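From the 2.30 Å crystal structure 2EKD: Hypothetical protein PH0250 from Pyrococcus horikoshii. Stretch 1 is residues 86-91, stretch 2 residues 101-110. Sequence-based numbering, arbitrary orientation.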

# COMPACT_ATOMS: atom_id res chain seq x y z
N VAL F 86 32.78 -18.21 -23.17
CA VAL F 86 32.97 -17.91 -21.76
C VAL F 86 34.45 -17.77 -21.40
O VAL F 86 35.24 -18.70 -21.53
CB VAL F 86 32.35 -19.04 -20.94
CG1 VAL F 86 32.60 -18.81 -19.45
CG2 VAL F 86 30.86 -19.11 -21.20
N ILE F 87 34.84 -16.55 -20.97
CA ILE F 87 36.23 -16.34 -20.58
C ILE F 87 36.40 -16.34 -19.06
O ILE F 87 37.48 -16.19 -18.52
CB ILE F 87 36.70 -15.01 -21.15
CG1 ILE F 87 35.82 -13.86 -20.64
CG2 ILE F 87 36.60 -15.03 -22.69
CD1 ILE F 87 36.48 -12.49 -20.83
N GLY F 88 35.26 -16.47 -18.35
CA GLY F 88 35.32 -16.45 -16.89
C GLY F 88 33.97 -16.77 -16.25
O GLY F 88 32.92 -16.56 -16.84
N ARG F 89 34.04 -17.28 -15.03
CA ARG F 89 32.86 -17.62 -14.26
C ARG F 89 33.04 -17.03 -12.87
O ARG F 89 34.01 -17.32 -12.18
CB ARG F 89 32.69 -19.14 -14.17
CG ARG F 89 32.48 -19.81 -15.52
CD ARG F 89 32.10 -21.29 -15.38
NE ARG F 89 31.62 -21.84 -16.65
CZ ARG F 89 32.37 -22.00 -17.73
NH1 ARG F 89 33.65 -21.64 -17.71
NH2 ARG F 89 31.84 -22.50 -18.84
N LEU F 90 32.10 -16.18 -12.46
CA LEU F 90 32.18 -15.55 -11.15
C LEU F 90 31.11 -16.08 -10.21
O LEU F 90 29.99 -16.39 -10.63
CB LEU F 90 32.03 -14.04 -11.28
CG LEU F 90 33.17 -13.27 -11.95
CD1 LEU F 90 32.74 -11.83 -12.17
CD2 LEU F 90 34.43 -13.34 -11.08
N ASN F 91 31.46 -16.18 -8.93
CA ASN F 91 30.53 -16.66 -7.92
C ASN F 91 29.68 -15.54 -7.35
O ASN F 91 30.15 -14.42 -7.15
CB ASN F 91 31.31 -17.34 -6.79
CG ASN F 91 30.43 -17.66 -5.60
OD1 ASN F 91 29.48 -18.44 -5.71
ND2 ASN F 91 30.74 -17.06 -4.46
N GLU F 101 37.86 -10.53 -7.84
CA GLU F 101 37.90 -11.63 -8.80
C GLU F 101 37.59 -11.15 -10.21
O GLU F 101 38.13 -11.68 -11.18
CB GLU F 101 36.90 -12.71 -8.40
CG GLU F 101 37.14 -13.30 -7.02
CD GLU F 101 36.14 -14.39 -6.67
OE1 GLU F 101 36.10 -15.40 -7.39
OE2 GLU F 101 35.40 -14.22 -5.68
N TYR F 102 36.72 -10.16 -10.32
CA TYR F 102 36.32 -9.60 -11.61
C TYR F 102 37.55 -9.06 -12.35
O TYR F 102 37.79 -9.40 -13.51
CB TYR F 102 35.29 -8.48 -11.41
CG TYR F 102 34.67 -7.96 -12.69
CD1 TYR F 102 33.94 -8.81 -13.52
CD2 TYR F 102 34.80 -6.63 -13.06
CE1 TYR F 102 33.36 -8.33 -14.70
CE2 TYR F 102 34.22 -6.14 -14.23
CZ TYR F 102 33.50 -7.00 -15.04
OH TYR F 102 32.93 -6.52 -16.21
N MSE F 103 38.33 -8.23 -11.66
CA MSE F 103 39.53 -7.64 -12.24
C MSE F 103 40.49 -8.71 -12.75
O MSE F 103 41.19 -8.50 -13.74
CB MSE F 103 40.24 -6.77 -11.20
CG MSE F 103 39.44 -5.54 -10.78
SE MSE F 103 39.07 -4.47 -12.19
CE MSE F 103 40.55 -3.45 -12.22
N GLU F 104 40.52 -9.84 -12.07
CA GLU F 104 41.40 -10.94 -12.46
C GLU F 104 40.95 -11.56 -13.78
O GLU F 104 41.78 -12.02 -14.57
CB GLU F 104 41.42 -12.01 -11.36
CG GLU F 104 42.35 -13.18 -11.64
CD GLU F 104 42.33 -14.21 -10.52
OE1 GLU F 104 42.67 -13.85 -9.38
OE2 GLU F 104 41.97 -15.37 -10.80
N ILE F 105 39.64 -11.56 -14.02
CA ILE F 105 39.09 -12.12 -15.25
C ILE F 105 39.26 -11.20 -16.45
O ILE F 105 39.49 -11.68 -17.57
CB ILE F 105 37.58 -12.44 -15.09
CG1 ILE F 105 37.39 -13.61 -14.12
CG2 ILE F 105 36.97 -12.75 -16.45
CD1 ILE F 105 35.95 -14.00 -13.92
N VAL F 106 39.14 -9.90 -16.24
CA VAL F 106 39.29 -8.95 -17.34
C VAL F 106 40.74 -8.58 -17.60
O VAL F 106 41.04 -7.78 -18.49
CB VAL F 106 38.48 -7.65 -17.09
CG1 VAL F 106 37.00 -7.96 -17.01
CG2 VAL F 106 38.96 -6.98 -15.81
N SER F 107 41.65 -9.15 -16.82
CA SER F 107 43.07 -8.88 -16.99
C SER F 107 43.52 -9.49 -18.31
O SER F 107 44.46 -9.00 -18.94
CB SER F 107 43.88 -9.49 -15.84
OG SER F 107 43.92 -10.90 -15.93
N GLN F 108 42.85 -10.56 -18.72
CA GLN F 108 43.18 -11.24 -19.96
C GLN F 108 42.71 -10.45 -21.19
O GLN F 108 43.10 -10.75 -22.32
CB GLN F 108 42.57 -12.64 -19.98
CG GLN F 108 41.06 -12.67 -19.83
CD GLN F 108 40.51 -14.09 -19.71
OE1 GLN F 108 40.66 -14.90 -20.62
NE2 GLN F 108 39.88 -14.38 -18.58
N LEU F 109 41.86 -9.46 -20.96
CA LEU F 109 41.34 -8.63 -22.05
C LEU F 109 42.41 -7.65 -22.52
O LEU F 109 42.86 -6.79 -21.76
CB LEU F 109 40.09 -7.88 -21.60
CG LEU F 109 38.90 -8.78 -21.25
CD1 LEU F 109 37.75 -7.93 -20.75
CD2 LEU F 109 38.48 -9.58 -22.47
N LYS F 110 42.80 -7.78 -23.78
CA LYS F 110 43.82 -6.92 -24.37
C LYS F 110 43.24 -5.71 -25.11
O LYS F 110 43.84 -4.64 -25.11
CB LYS F 110 44.69 -7.74 -25.33
CG LYS F 110 45.36 -8.94 -24.68
CD LYS F 110 46.32 -9.65 -25.63
CE LYS F 110 45.60 -10.48 -26.69
NZ LYS F 110 44.99 -11.71 -26.12

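A strand, residues 86-90, lies against a helical segment, residues 101-105, of a helix that begins earlier in the chain, and the two segments run nearly antiparallel, with 171° between their N-to-C axes and a closest axis approach of 9.1 Å. The register follows from this: Gly88 sits across from Ile105, their CA atoms 6.0 Å apart, and Leu90 across from Tyr102, CA to CA 7.3 Å. The CA spacing is tighter at the glycine, and the coordinates say why that matters. A CB built in ideal geometry on Gly88 would fall 2.6 Å from Ile105 CG2, a clash. Without one, Ile105 can lie directly over the strand backbone, its CD1 3.9 Å from Gly88 CA and 4.0 Å from Arg89 N.

The apolar packing is built around Ile105, whose CA-to-CB bond points toward the strand and which reaches residues on each side of the glycine. Ile105 CD1 comes within 3.3 Å of Leu90 CD2, tighter than a usual methyl contact, while Ile105 CG2 is a looser 4.4 Å from Ile87 CD1. Leu90 leaves its backbone sideways, but its m,t rotamer brings the end of the side chain nearer the helix. There Leu90 CD1 lies 3.5 Å from Tyr102 CD1, at the edge of the ring and near its plane, so this is an edge contact rather than packing on a face. Leu90 CD2 also lies 3.7 Å from Glu101 CB; the acid contributes methylene carbon here, and its carboxylate makes no polar contact with the strand. At the other end of the interface Ile87 CD1 touches Leu109 CD2 at 3.9 Å, extending the apolar contact beyond the helical segment.

One hydrogen bond crosses between the stretches. Gln108 NE2 donates to Ile87 O at 3.0 Å, with an N-H...acceptor angle of 135°, so the bond is appreciably bent. The same nitrogen, Gln108 NE2, also donates to Ile105 O at 2.9 Å and 143°. An amide nitrogen carries two hydrogens, and here a single side chain links a strand carbonyl to one from the helix.

Local bonds support the segment that presents these groups. Ile105 N donates to Glu101 O at 3.2 Å and Val106 N to Tyr102 O at 3.1 Å, while Ser107 OG donates to Glu104 O at 2.8 Å. The rules that emerge are compact: glycine where the CA atoms come closest, branched aliphatics around it, and one amide tying two carbonyls together.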